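Local coordinates for kinesin-like protein (Caenorhabditis elegans, PDB 5X3E) that probably hydrolyses ATP to drive movement along microtubules, as a kinesin-6 motor (Zen4) captured here in the nucleotide-free state, at residues I105-L108 with L109-Q112; V148-N151 with S152-N155; L394-N397 with Y398-N402; T318-S321 with S322-I325; S266-E269 with A270-F274. All blocks are in the same frame, centred on the assembly; numbering follows the deposited sequence.

Contact 1: I105-L108 with L109-Q112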
loop_
_atom_site.group_PDB
_atom_site.type_symbol
_atom_site.label_atom_id
_atom_site.label_comp_id
_atom_site.label_asym_id
_atom_site.label_seq_id
_atom_site.Cartn_x
_atom_site.Cartn_y
_atom_site.Cartn_z
ATOM N N ILE A 105 -3.077 -1.985 10.482
ATOM C CA ILE A 105 -4.210 -2.906 10.506
ATOM C C ILE A 105 -5.158 -2.553 11.642
ATOM O O ILE A 105 -6.383 -2.595 11.481
ATOM C CB ILE A 105 -3.729 -4.359 10.611
ATOM C CG1 ILE A 105 -2.846 -4.722 9.413
ATOM C CG2 ILE A 105 -4.928 -5.281 10.706
ATOM C CD1 ILE A 105 -2.127 -6.059 9.578
ATOM N N LEU A 106 -4.612 -2.188 12.805
ATOM C CA LEU A 106 -5.466 -1.717 13.887
ATOM C C LEU A 106 -6.259 -0.489 13.453
ATOM O O LEU A 106 -7.434 -0.340 13.811
ATOM C CB LEU A 106 -4.625 -1.418 15.129
ATOM C CG LEU A 106 -3.990 -2.638 15.802
ATOM C CD1 LEU A 106 -3.050 -2.217 16.925
ATOM C CD2 LEU A 106 -5.059 -3.592 16.315
ATOM N N ASN A 107 -5.629 0.403 12.682
ATOM C CA ASN A 107 -6.361 1.520 12.091
ATOM C C ASN A 107 -7.506 1.025 11.216
ATOM O O ASN A 107 -8.646 1.487 11.343
ATOM C CB ASN A 107 -5.410 2.399 11.277
ATOM C CG ASN A 107 -4.925 3.602 12.050
ATOM O OD1 ASN A 107 -5.640 4.142 12.894
ATOM N ND2 ASN A 107 -3.704 4.033 11.766
ATOM N N LEU A 108 -7.217 0.063 10.331
ATOM C CA LEU A 108 -8.237 -0.464 9.427
ATOM C C LEU A 108 -9.446 -0.990 10.193
ATOM O O LEU A 108 -10.592 -0.749 9.796
ATOM C CB LEU A 108 -7.638 -1.570 8.559
ATOM C CG LEU A 108 -8.532 -2.173 7.474
ATOM C CD1 LEU A 108 -8.675 -1.203 6.324
ATOM C CD2 LEU A 108 -7.967 -3.498 6.985
ATOM N N LEU A 109 -9.211 -1.724 11.286
ATOM C CA LEU A 109 -10.317 -2.254 12.074
ATOM C C LEU A 109 -11.110 -1.135 12.735
ATOM O O LEU A 109 -12.309 -1.300 13.002
ATOM C CB LEU A 109 -9.805 -3.244 13.124
ATOM C CG LEU A 109 -9.566 -4.712 12.730
ATOM C CD1 LEU A 109 -10.585 -5.187 11.709
ATOM C CD2 LEU A 109 -8.183 -4.934 12.190
ATOM N N LYS A 110 -10.464 -0.002 13.010
ATOM C CA LYS A 110 -11.120 1.166 13.583
ATOM C C LYS A 110 -11.833 2.014 12.536
ATOM O O LYS A 110 -12.332 3.094 12.870
ATOM C CB LYS A 110 -10.094 2.036 14.314
ATOM C CG LYS A 110 -9.562 1.473 15.611
ATOM C CD LYS A 110 -8.355 2.287 16.073
ATOM C CE LYS A 110 -8.614 3.789 15.982
ATOM N NZ LYS A 110 -7.565 4.587 16.680
ATOM N N GLY A 111 -11.892 1.563 11.284
ATOM C CA GLY A 111 -12.537 2.348 10.253
ATOM C C GLY A 111 -11.740 3.532 9.762
ATOM O O GLY A 111 -12.320 4.472 9.207
ATOM N N GLN A 112 -10.424 3.517 9.944
ATOM C CA GLN A 112 -9.547 4.591 9.506
ATOM C C GLN A 112 -8.597 4.079 8.431
ATOM O O GLN A 112 -8.412 2.872 8.260
ATOM C CB GLN A 112 -8.755 5.168 10.682
ATOM C CG GLN A 112 -9.621 5.868 11.713
ATOM C CD GLN A 112 -8.814 6.412 12.872
ATOM O OE1 GLN A 112 -7.583 6.397 12.844
ATOM N NE2 GLN A 112 -9.502 6.895 13.901
#

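Contact 2: V148-N151 with S152-N155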
loop_
_atom_site.group_PDB
_atom_site.type_symbol
_atom_site.label_atom_id
_atom_site.label_comp_id
_atom_site.label_asym_id
_atom_site.label_seq_id
_atom_site.Cartn_x
_atom_site.Cartn_y
_atom_site.Cartn_z
ATOM N N VAL A 148 -3.168 -11.300 8.559
ATOM C CA VAL A 148 -3.605 -10.763 9.840
ATOM C C VAL A 148 -4.982 -10.119 9.725
ATOM O O VAL A 148 -5.812 -10.243 10.637
ATOM C CB VAL A 148 -2.548 -9.784 10.376
ATOM C CG1 VAL A 148 -3.080 -9.029 11.567
ATOM C CG2 VAL A 148 -1.289 -10.551 10.747
ATOM N N ILE A 149 -5.242 -9.403 8.623
ATOM C CA ILE A 149 -6.568 -8.826 8.404
ATOM C C ILE A 149 -7.632 -9.914 8.463
ATOM O O ILE A 149 -8.593 -9.828 9.237
ATOM C CB ILE A 149 -6.623 -8.055 7.069
ATOM C CG1 ILE A 149 -5.871 -6.726 7.177
ATOM C CG2 ILE A 149 -8.069 -7.798 6.638
ATOM C CD1 ILE A 149 -5.604 -6.086 5.833
ATOM N N PHE A 150 -7.472 -10.961 7.652
ATOM C CA PHE A 150 -8.477 -12.019 7.625
ATOM C C PHE A 150 -8.534 -12.784 8.938
ATOM O O PHE A 150 -9.591 -13.315 9.293
ATOM C CB PHE A 150 -8.208 -12.966 6.460
ATOM C CG PHE A 150 -8.694 -12.444 5.148
ATOM C CD1 PHE A 150 -10.008 -12.638 4.760
ATOM C CD2 PHE A 150 -7.852 -11.734 4.315
ATOM C CE1 PHE A 150 -10.466 -12.151 3.559
ATOM C CE2 PHE A 150 -8.304 -11.242 3.110
ATOM C CZ PHE A 150 -9.614 -11.452 2.730
ATOM N N ASN A 151 -7.418 -12.855 9.670
ATOM C CA ASN A 151 -7.446 -13.447 11.004
ATOM C C ASN A 151 -8.231 -12.590 11.990
ATOM O O ASN A 151 -8.873 -13.125 12.900
ATOM C CB ASN A 151 -6.024 -13.654 11.526
ATOM C CG ASN A 151 -5.252 -14.664 10.712
ATOM O OD1 ASN A 151 -5.834 -15.438 9.952
ATOM N ND2 ASN A 151 -3.930 -14.667 10.870
ATOM N N SER A 152 -8.201 -11.267 11.826
ATOM C CA SER A 152 -8.679 -10.351 12.852
ATOM C C SER A 152 -10.107 -9.857 12.645
ATOM O O SER A 152 -10.694 -9.322 13.594
ATOM C CB SER A 152 -7.746 -9.142 12.946
ATOM O OG SER A 152 -6.414 -9.555 13.179
ATOM N N ILE A 153 -10.689 -10.015 11.451
ATOM C CA ILE A 153 -12.054 -9.553 11.220
ATOM C C ILE A 153 -13.024 -10.665 11.587
ATOM O O ILE A 153 -12.688 -11.854 11.559
ATOM C CB ILE A 153 -12.272 -9.087 9.764
ATOM C CG1 ILE A 153 -12.156 -10.261 8.791
ATOM C CG2 ILE A 153 -11.316 -7.963 9.401
ATOM C CD1 ILE A 153 -12.169 -9.838 7.341
ATOM N N ASN A 154 -14.235 -10.268 11.961
ATOM C CA ASN A 154 -15.340 -11.181 12.201
ATOM C C ASN A 154 -16.517 -10.769 11.331
ATOM O O ASN A 154 -16.505 -9.716 10.689
ATOM C CB ASN A 154 -15.750 -11.193 13.681
ATOM C CG ASN A 154 -14.582 -11.460 14.603
ATOM O OD1 ASN A 154 -13.815 -12.402 14.392
ATOM N ND2 ASN A 154 -14.428 -10.624 15.626
ATOM N N ASN A 155 -17.536 -11.627 11.306
ATOM C CA ASN A 155 -18.768 -11.360 10.562
ATOM C C ASN A 155 -18.473 -11.088 9.089
ATOM O O ASN A 155 -19.102 -10.237 8.457
ATOM C CB ASN A 155 -19.545 -10.196 11.176
ATOM C CG ASN A 155 -19.970 -10.463 12.604
ATOM O OD1 ASN A 155 -19.997 -11.609 13.052
ATOM N ND2 ASN A 155 -20.324 -9.403 13.324
#

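Contact 3: L394-N397 with Y398-N402. With SO4 (sulfate ion), chain M.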
loop_
_atom_site.group_PDB
_atom_site.type_symbol
_atom_site.label_atom_id
_atom_site.label_comp_id
_atom_site.label_asym_id
_atom_site.label_seq_id
_atom_site.Cartn_x
_atom_site.Cartn_y
_atom_site.Cartn_z
ATOM N N LEU A 394 -3.241 10.763 -6.401
ATOM C CA LEU A 394 -4.010 9.620 -5.918
ATOM C C LEU A 394 -4.029 9.530 -4.395
ATOM O O LEU A 394 -4.985 8.997 -3.819
ATOM C CB LEU A 394 -3.440 8.339 -6.520
ATOM C CG LEU A 394 -4.097 7.010 -6.163
ATOM C CD1 LEU A 394 -5.566 7.013 -6.553
ATOM C CD2 LEU A 394 -3.356 5.872 -6.841
ATOM N N PHE A 395 -3.011 10.066 -3.721
ATOM C CA PHE A 395 -2.952 10.043 -2.264
ATOM C C PHE A 395 -3.135 11.436 -1.667
ATOM O O PHE A 395 -2.559 11.759 -0.624
ATOM C CB PHE A 395 -1.642 9.406 -1.801
ATOM C CG PHE A 395 -1.416 8.039 -2.374
ATOM C CD1 PHE A 395 -2.299 7.004 -2.089
ATOM C CD2 PHE A 395 -0.346 7.790 -3.216
ATOM C CE1 PHE A 395 -2.116 5.742 -2.630
ATOM C CE2 PHE A 395 -0.153 6.530 -3.759
ATOM C CZ PHE A 395 -1.041 5.507 -3.468
ATOM N N LYS A 396 -3.952 12.263 -2.328
ATOM C CA LYS A 396 -4.223 13.610 -1.839
ATOM C C LYS A 396 -4.751 13.592 -0.408
ATOM O O LYS A 396 -4.292 14.369 0.438
ATOM C CB LYS A 396 -5.207 14.309 -2.780
ATOM C CG LYS A 396 -5.916 15.501 -2.166
ATOM C CD LYS A 396 -7.048 15.986 -3.054
ATOM C CE LYS A 396 -8.252 16.429 -2.237
ATOM N NZ LYS A 396 -9.455 16.659 -3.083
ATOM N N ASN A 397 -5.712 12.712 -0.120
ATOM C CA ASN A 397 -6.321 12.678 1.206
ATOM C C ASN A 397 -5.276 12.439 2.290
ATOM O O ASN A 397 -5.240 13.151 3.300
ATOM C CB ASN A 397 -7.408 11.602 1.251
ATOM C CG ASN A 397 -8.472 11.810 0.189
ATOM O OD1 ASN A 397 -8.706 10.943 -0.652
ATOM N ND2 ASN A 397 -9.116 12.968 0.219
ATOM N N TYR A 398 -4.416 11.435 2.093
ATOM C CA TYR A 398 -3.360 11.148 3.059
ATOM C C TYR A 398 -2.405 12.329 3.206
ATOM O O TYR A 398 -2.051 12.726 4.323
ATOM C CB TYR A 398 -2.593 9.891 2.637
ATOM C CG TYR A 398 -3.401 8.613 2.629
ATOM C CD1 TYR A 398 -3.942 8.120 1.448
ATOM C CD2 TYR A 398 -3.620 7.894 3.800
ATOM C CE1 TYR A 398 -4.680 6.948 1.431
ATOM C CE2 TYR A 398 -4.355 6.715 3.793
ATOM C CZ TYR A 398 -4.880 6.247 2.606
ATOM O OH TYR A 398 -5.611 5.081 2.591
ATOM N N LEU A 399 -1.959 12.895 2.086
ATOM C CA LEU A 399 -0.987 13.980 2.136
ATOM C C LEU A 399 -1.575 15.275 2.682
ATOM O O LEU A 399 -0.814 16.159 3.094
ATOM C CB LEU A 399 -0.402 14.209 0.749
ATOM C CG LEU A 399 0.410 13.002 0.292
ATOM C CD1 LEU A 399 0.591 13.006 -1.200
ATOM C CD2 LEU A 399 1.755 13.018 0.990
ATOM N N GLU A 400 -2.901 15.419 2.678
ATOM C CA GLU A 400 -3.562 16.512 3.373
ATOM C C GLU A 400 -3.910 16.141 4.806
ATOM O O GLU A 400 -4.714 16.829 5.445
ATOM C CB GLU A 400 -4.806 16.957 2.606
ATOM C CG GLU A 400 -4.490 17.786 1.366
ATOM C CD GLU A 400 -5.735 18.263 0.653
ATOM O OE1 GLU A 400 -6.834 17.781 0.995
ATOM O OE2 GLU A 400 -5.618 19.128 -0.240
ATOM N N GLY A 401 -3.318 15.064 5.311
ATOM C CA GLY A 401 -3.374 14.726 6.713
ATOM C C GLY A 401 -4.503 13.820 7.130
ATOM O O GLY A 401 -4.822 13.772 8.322
ATOM N N ASN A 402 -5.150 13.130 6.198
ATOM C CA ASN A 402 -6.250 12.234 6.527
ATOM C C ASN A 402 -5.738 10.801 6.486
ATOM O O ASN A 402 -5.328 10.315 5.428
ATOM C CB ASN A 402 -7.440 12.407 5.585
ATOM C CG ASN A 402 -8.655 11.612 6.041
ATOM O OD1 ASN A 402 -8.928 10.521 5.537
ATOM N ND2 ASN A 402 -9.382 12.155 7.010
HETATM S S SO4 M . -9.472 16.633 -7.843
HETATM O O1 SO4 M . -9.955 15.354 -8.360
HETATM O O2 SO4 M . -8.876 16.462 -6.520
HETATM O O3 SO4 M . -8.486 17.175 -8.774
HETATM O O4 SO4 M . -10.584 17.572 -7.735
HETATM O O HOH W 1 -8.235 15.578 1.557
#

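Contact 4: T318-S321 with S322-I325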
loop_
_atom_site.group_PDB
_atom_site.type_symbol
_atom_site.label_atom_id
_atom_site.label_comp_id
_atom_site.label_asym_id
_atom_site.label_seq_id
_atom_site.Cartn_x
_atom_site.Cartn_y
_atom_site.Cartn_z
ATOM N N THR A 318 -27.622 -4.765 7.480
ATOM C CA THR A 318 -28.859 -4.039 7.235
ATOM C C THR A 318 -28.879 -3.575 5.780
ATOM O O THR A 318 -27.840 -3.254 5.195
ATOM C CB THR A 318 -28.973 -2.839 8.176
ATOM O OG1 THR A 318 -27.821 -2.001 8.032
ATOM C CG2 THR A 318 -29.056 -3.313 9.621
ATOM N N MET A 319 -30.075 -3.529 5.193
ATOM C CA MET A 319 -30.167 -3.297 3.756
ATOM C C MET A 319 -29.793 -1.875 3.356
ATOM O O MET A 319 -29.481 -1.641 2.184
ATOM C CB MET A 319 -31.579 -3.617 3.266
ATOM C CG MET A 319 -31.957 -5.086 3.394
ATOM S SD MET A 319 -30.822 -6.162 2.492
ATOM C CE MET A 319 -31.026 -5.529 0.827
ATOM N N ASP A 320 -29.771 -0.936 4.298
ATOM C CA ASP A 320 -29.507 0.471 3.993
ATOM C C ASP A 320 -28.033 0.656 3.643
ATOM O O ASP A 320 -27.169 0.691 4.521
ATOM C CB ASP A 320 -29.913 1.345 5.175
ATOM C CG ASP A 320 -29.716 2.828 4.907
ATOM O OD1 ASP A 320 -29.866 3.625 5.859
ATOM O OD2 ASP A 320 -29.414 3.198 3.751
ATOM N N SER A 321 -27.750 0.781 2.340
ATOM C CA SER A 321 -26.382 0.938 1.848
ATOM C C SER A 321 -25.735 2.240 2.307
ATOM O O SER A 321 -24.503 2.326 2.337
ATOM C CB SER A 321 -26.352 0.854 0.320
ATOM O OG SER A 321 -26.852 2.033 -0.282
ATOM N N SER A 322 -26.525 3.263 2.641
ATOM C CA SER A 322 -25.939 4.503 3.138
ATOM C C SER A 322 -25.249 4.302 4.479
ATOM O O SER A 322 -24.463 5.156 4.901
ATOM C CB SER A 322 -27.013 5.585 3.258
ATOM O OG SER A 322 -27.887 5.316 4.342
ATOM N N GLN A 323 -25.530 3.196 5.156
ATOM C CA GLN A 323 -24.868 2.869 6.406
ATOM C C GLN A 323 -23.481 2.276 6.208
ATOM O O GLN A 323 -22.771 2.077 7.198
ATOM C CB GLN A 323 -25.735 1.891 7.196
ATOM C CG GLN A 323 -27.066 2.482 7.613
ATOM C CD GLN A 323 -26.891 3.641 8.567
ATOM O OE1 GLN A 323 -27.015 4.801 8.181
ATOM N NE2 GLN A 323 -26.596 3.329 9.825
ATOM N N ILE A 324 -23.076 2.016 4.965
ATOM C CA ILE A 324 -21.797 1.367 4.692
ATOM C C ILE A 324 -20.640 2.276 5.093
ATOM O O ILE A 324 -20.631 3.474 4.783
ATOM C CB ILE A 324 -21.704 0.979 3.208
ATOM C CG1 ILE A 324 -22.648 -0.186 2.898
ATOM C CG2 ILE A 324 -20.266 0.649 2.817
ATOM C CD1 ILE A 324 -22.566 -0.672 1.461
ATOM N N ILE A 325 -19.653 1.703 5.782
ATOM C CA ILE A 325 -18.395 2.369 6.094
ATOM C C ILE A 325 -17.271 1.576 5.442
ATOM O O ILE A 325 -17.242 0.344 5.536
ATOM C CB ILE A 325 -18.171 2.486 7.613
ATOM C CG1 ILE A 325 -19.209 3.421 8.233
ATOM C CG2 ILE A 325 -16.761 2.972 7.909
ATOM C CD1 ILE A 325 -19.201 3.422 9.746
#

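Contact 5: S266-E269 with A270-F274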
loop_
_atom_site.group_PDB
_atom_site.type_symbol
_atom_site.label_atom_id
_atom_site.label_comp_id
_atom_site.label_asym_id
_atom_site.label_seq_id
_atom_site.Cartn_x
_atom_site.Cartn_y
_atom_site.Cartn_z
ATOM N N SER A 266 -10.641 -14.677 1.400
ATOM C CA SER A 266 -9.572 -15.196 2.238
ATOM C C SER A 266 -8.245 -14.568 1.837
ATOM O O SER A 266 -8.089 -14.046 0.728
ATOM C CB SER A 266 -9.495 -16.725 2.153
ATOM O OG SER A 266 -9.038 -17.149 0.881
ATOM N N SER A 267 -7.289 -14.626 2.772
ATOM C CA SER A 267 -5.920 -14.204 2.491
ATOM C C SER A 267 -5.392 -14.924 1.263
ATOM O O SER A 267 -4.717 -14.329 0.412
ATOM C CB SER A 267 -5.032 -14.490 3.703
ATOM O OG SER A 267 -3.753 -13.909 3.550
ATOM N N GLU A 268 -5.712 -16.212 1.155
ATOM C CA GLU A 268 -5.328 -17.006 -0.004
ATOM C C GLU A 268 -5.919 -16.455 -1.294
ATOM O O GLU A 268 -5.203 -16.264 -2.282
ATOM C CB GLU A 268 -5.779 -18.449 0.219
ATOM C CG GLU A 268 -5.437 -19.365 -0.915
ATOM C CD GLU A 268 -3.958 -19.431 -1.182
ATOM O OE1 GLU A 268 -3.153 -19.303 -0.234
ATOM O OE2 GLU A 268 -3.591 -19.613 -2.362
ATOM N N GLU A 269 -7.224 -16.176 -1.300
ATOM C CA GLU A 269 -7.856 -15.658 -2.508
ATOM C C GLU A 269 -7.303 -14.284 -2.872
ATOM O O GLU A 269 -7.111 -13.978 -4.055
ATOM C CB GLU A 269 -9.375 -15.619 -2.326
ATOM C CG GLU A 269 -10.141 -15.142 -3.539
ATOM C CD GLU A 269 -11.612 -15.501 -3.474
ATOM O OE1 GLU A 269 -12.137 -16.042 -4.472
ATOM O OE2 GLU A 269 -12.240 -15.251 -2.424
ATOM N N ALA A 270 -7.031 -13.449 -1.864
ATOM C CA ALA A 270 -6.483 -12.120 -2.119
ATOM C C ALA A 270 -5.113 -12.210 -2.770
ATOM O O ALA A 270 -4.784 -11.419 -3.663
ATOM C CB ALA A 270 -6.405 -11.324 -0.815
ATOM N N LEU A 271 -4.296 -13.164 -2.327
ATOM C CA LEU A 271 -2.983 -13.358 -2.927
ATOM C C LEU A 271 -3.085 -13.875 -4.353
ATOM O O LEU A 271 -2.228 -13.551 -5.182
ATOM C CB LEU A 271 -2.159 -14.317 -2.075
ATOM C CG LEU A 271 -1.515 -13.674 -0.851
ATOM C CD1 LEU A 271 -0.953 -14.735 0.082
ATOM C CD2 LEU A 271 -0.424 -12.715 -1.297
ATOM N N GLU A 272 -4.092 -14.705 -4.653
ATOM C CA GLU A 272 -4.305 -15.131 -6.035
ATOM C C GLU A 272 -4.611 -13.940 -6.930
ATOM O O GLU A 272 -4.137 -13.868 -8.069
ATOM C CB GLU A 272 -5.435 -16.158 -6.118
ATOM C CG GLU A 272 -5.103 -17.525 -5.530
ATOM C CD GLU A 272 -6.251 -18.518 -5.662
ATOM O OE1 GLU A 272 -7.277 -18.172 -6.287
ATOM O OE2 GLU A 272 -6.123 -19.647 -5.141
ATOM N N VAL A 273 -5.389 -12.988 -6.420
ATOM C CA VAL A 273 -5.680 -11.781 -7.180
ATOM C C VAL A 273 -4.422 -10.938 -7.330
ATOM O O VAL A 273 -4.135 -10.418 -8.417
ATOM C CB VAL A 273 -6.828 -11.000 -6.509
ATOM C CG1 VAL A 273 -7.003 -9.640 -7.150
ATOM C CG2 VAL A 273 -8.118 -11.785 -6.623
ATOM N N PHE A 274 -3.642 -10.802 -6.252
ATOM C CA PHE A 274 -2.397 -10.043 -6.330
ATOM C C PHE A 274 -1.463 -10.619 -7.389
ATOM O O PHE A 274 -0.845 -9.871 -8.154
ATOM C CB PHE A 274 -1.714 -10.004 -4.964
ATOM C CG PHE A 274 -0.336 -9.402 -4.994
ATOM C CD1 PHE A 274 -0.166 -8.028 -4.943
ATOM C CD2 PHE A 274 0.789 -10.208 -5.062
ATOM C CE1 PHE A 274 1.100 -7.469 -4.966
ATOM C CE2 PHE A 274 2.055 -9.654 -5.085
ATOM C CZ PHE A 274 2.211 -8.285 -5.038
#

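Contact 1: I105-L108 with L109-Q112
L109 lays its CD2 methyl alongside CG2 of I105, 3.6 Å away. Both side chains run in one direction from the same face of the helix, one turn apart. The first torsion of L109 sets CG beside its own backbone N (chi1 -84°). From there the branch leans back along the helix toward I105. L109 N also donates to I105 O at 3.0 Å, and the bond is fairly straight (159°). K110 N donates to L106 O at 3.2 Å and makes a weak bond to N107 O as well. The side chain of K110 runs back over the L106 carbonyl, with CG 3.3 Å from L106 O, before the chain bends at chi3. K110 is the first residue to leave helical angles. G111 follows with positive phi as the C-prime residue. G111 N reaches L108 O at 3.0 Å, coming from well above the carbonyl plane. Q112 N reaches N107 O at the same distance, again from above the plane. L108 O has a second partner in S327 OG. The apolar side of the turn is buried: I105 and L108 meet helix 141-152, and L108 and L109 also meet L303 of strand 296-307. The paired bonds from Q112 N to N107 O and from G111 N to L108 O form a Schellman motif. It ends helix 93-109 just before strand 114-119 of the kinesin motor fold.

Contact 2: V148-N151 with S152-N155
S152 turns its hydroxyl back onto V148. S152 OG donates to V148 O at 2.7 Å, somewhat tilted from the carbonyl plane. OG stands beside its own backbone N (chi1 -56°), and this turns it back to the V148 carbonyl, one turn earlier. S152 OG lies 3.7 Å from V148 CG1 and is also bonded to L206 N, so this buried group has partners on both the helix and a loop. S152 N makes a weak bond to V148 O and a better one to I149 O, 3.0 Å away. This last carbonyl is shared. S152 N comes from above its plane, while I153 N lies 3.1 Å from I149 O, nearly in line with the C=O. I153 is the first residue to leave helical backbone angles, and its bond to I149 O closes the end of helix 141-152. That helix packs beside helix 93-109 on one flank of the central sheet of the motor domain. I153 then folds over the helix end. I153 CG2 comes 3.3 Å from I149 O, and I153 CD1 lies obliquely to the F150 ring, 4.4 Å from F150 CD1. CG1 sits between the backbone N and the carbonyl carbon (chi1 66°), which sends this branch toward F150. I153 also packs on L303 and V217, and F150 shares V217. N154 is extended, but N155 has positive phi. N154 ND2 bonds to D211 OD1, and N155 ND2 bonds to M213 O at the start of strand 213-225.

Contact 3: L394-N397 with Y398-N402
N397 O accepts from N402 N at 2.9 Å and, weakly, from E400 N. E400 N makes its main bond to K396 O at 2.8 Å, nearly in line with the C=O. L399 N closes the turn before it on F395 O at 3.0 Å. G401 N donates to Y398 O at 2.8 Å; G401 has positive phi. Together with the N402 bond, this forms a Schellman motif ending helix 396-399. The rings of F395 and Y398 cross obliquely, CD1 to CD1 at 4.1 Å, and both pack on L115 of strand 114-119. K396 holds CG opposite its backbone N (chi1 161°), and its chain runs out past E400, with CE of K396 3.8 Å from OE1 of E400. Its NZ reaches a sulfate ion, probably from the crystallisation liquor, by a weak bond; R387 and H248 also bind it. Cutting K396 back to alanine is likely to leave the E400 chain without its apolar neighbour and the sulfate with one cation fewer. A water joins N397 ND2 to E400 OE1, while N397 OD1 takes M254 N. K396 NZ and E400 OE1 stay 5.0 Å apart, so any attraction is probably long-range, and the carboxylate's water link runs to N397 instead.

Contact 4: T318-S321 with S322-I325
D320, S321 and S322 carry this turn, at the surface just before strand 325-333. The D320 carboxylate holds S322 through a single oxygen. S322 OG donates to OD2 of D320 at 2.7 Å, on the syn side but 32° out of the carboxylate plane. S322 N reaches the same OD2 of D320 at 3.1 Å, from higher above the same face. The D320 side chain swings clear of its own N (chi1 -178°), which brings the carboxylate to the S322 N and OG. The bond to S322 N makes this an Asx turn at the start of a short 3-10 segment. The backbone follows suit. Q323 N donates to D320 O at 3.1 Å, and I324 N to S321 O at 3.0 Å, both from above the carbonyl plane. The S321 hydroxyl has its partner outside the turn, in E171 of strand 169-172. I324 lays CG1 over S321 O, 3.2 Å off, and extends CD1 toward CB of S321. Beyond the turn I324 meets F170 and I172, and V304 and A306 of strand 296-307. With an alanine here in place of I324, the CG1 and CD1 arm is lost and a gap would probably open toward strands 169-172 and 296-307. Q323 crosses D320, its CG 3.5 Å from OD1 of D320. The turn thus holds its shape largely through local polar bonds. With two donors on OD2, the D320 carboxylate is likely to be steadied as an anion.

Contact 5: S266-E269 with A270-F274
A270 N donates to S266 O at 2.9 Å, nearly in line with the C=O. The next three bonds repeat the pattern: L271 N to S267 O, E272 N to E268 O and V273 N to E269 O, all within 3.0-3.1 Å. Side chains lean back over the same carbonyls. L271 CG lies 3.5 Å from S267 O, and V273 CG2 lies 3.5 Å from E269 O. S266 is the N-cap of helix 267-281: its OG accepts from E269 N at 3.0 Å, in a straight bond (162°). At the outer face E268 and E272 bring like charges together, OE2 to OE2 at 3.8 Å, with the carboxylate planes 78° apart. The E268 chain bends at chi2 (60°), which turns its carboxylate toward E272. The repulsion is probably eased by T197, which bonds to OE2 of E268, and R199, which forms a salt bridge with OE1. E269 runs extended on another side, where K159 and R189 form salt bridges with its OE1 and S265 N bonds to its OE2. S267 OG is bonded to D147 of helix 141-152, against whose L146 A270 and L271 also pack.

Overall arrangement
From the N terminus the order is contact 1, 2, 5, 4, 3. They lie in series, and none nests or crosses. Contact 1 ends helix 93-109 and turns the chain into strand 114-119. Contact 2 ends helix 141-152 and leads out toward strand 162-165. The two touch through L109 on I153 and I105 on V148, so the ends of the two helices pack together. Contact 5 starts helix 267-281, and S266 and S267 meet the F150 ring of contact 2. Contact 4 closes the loop between strands 296-307 and 325-333. Contact 3 ends helix 396-399 before strand 404-411, its centre about 27 Å from that of contact 5, across the chain's centre.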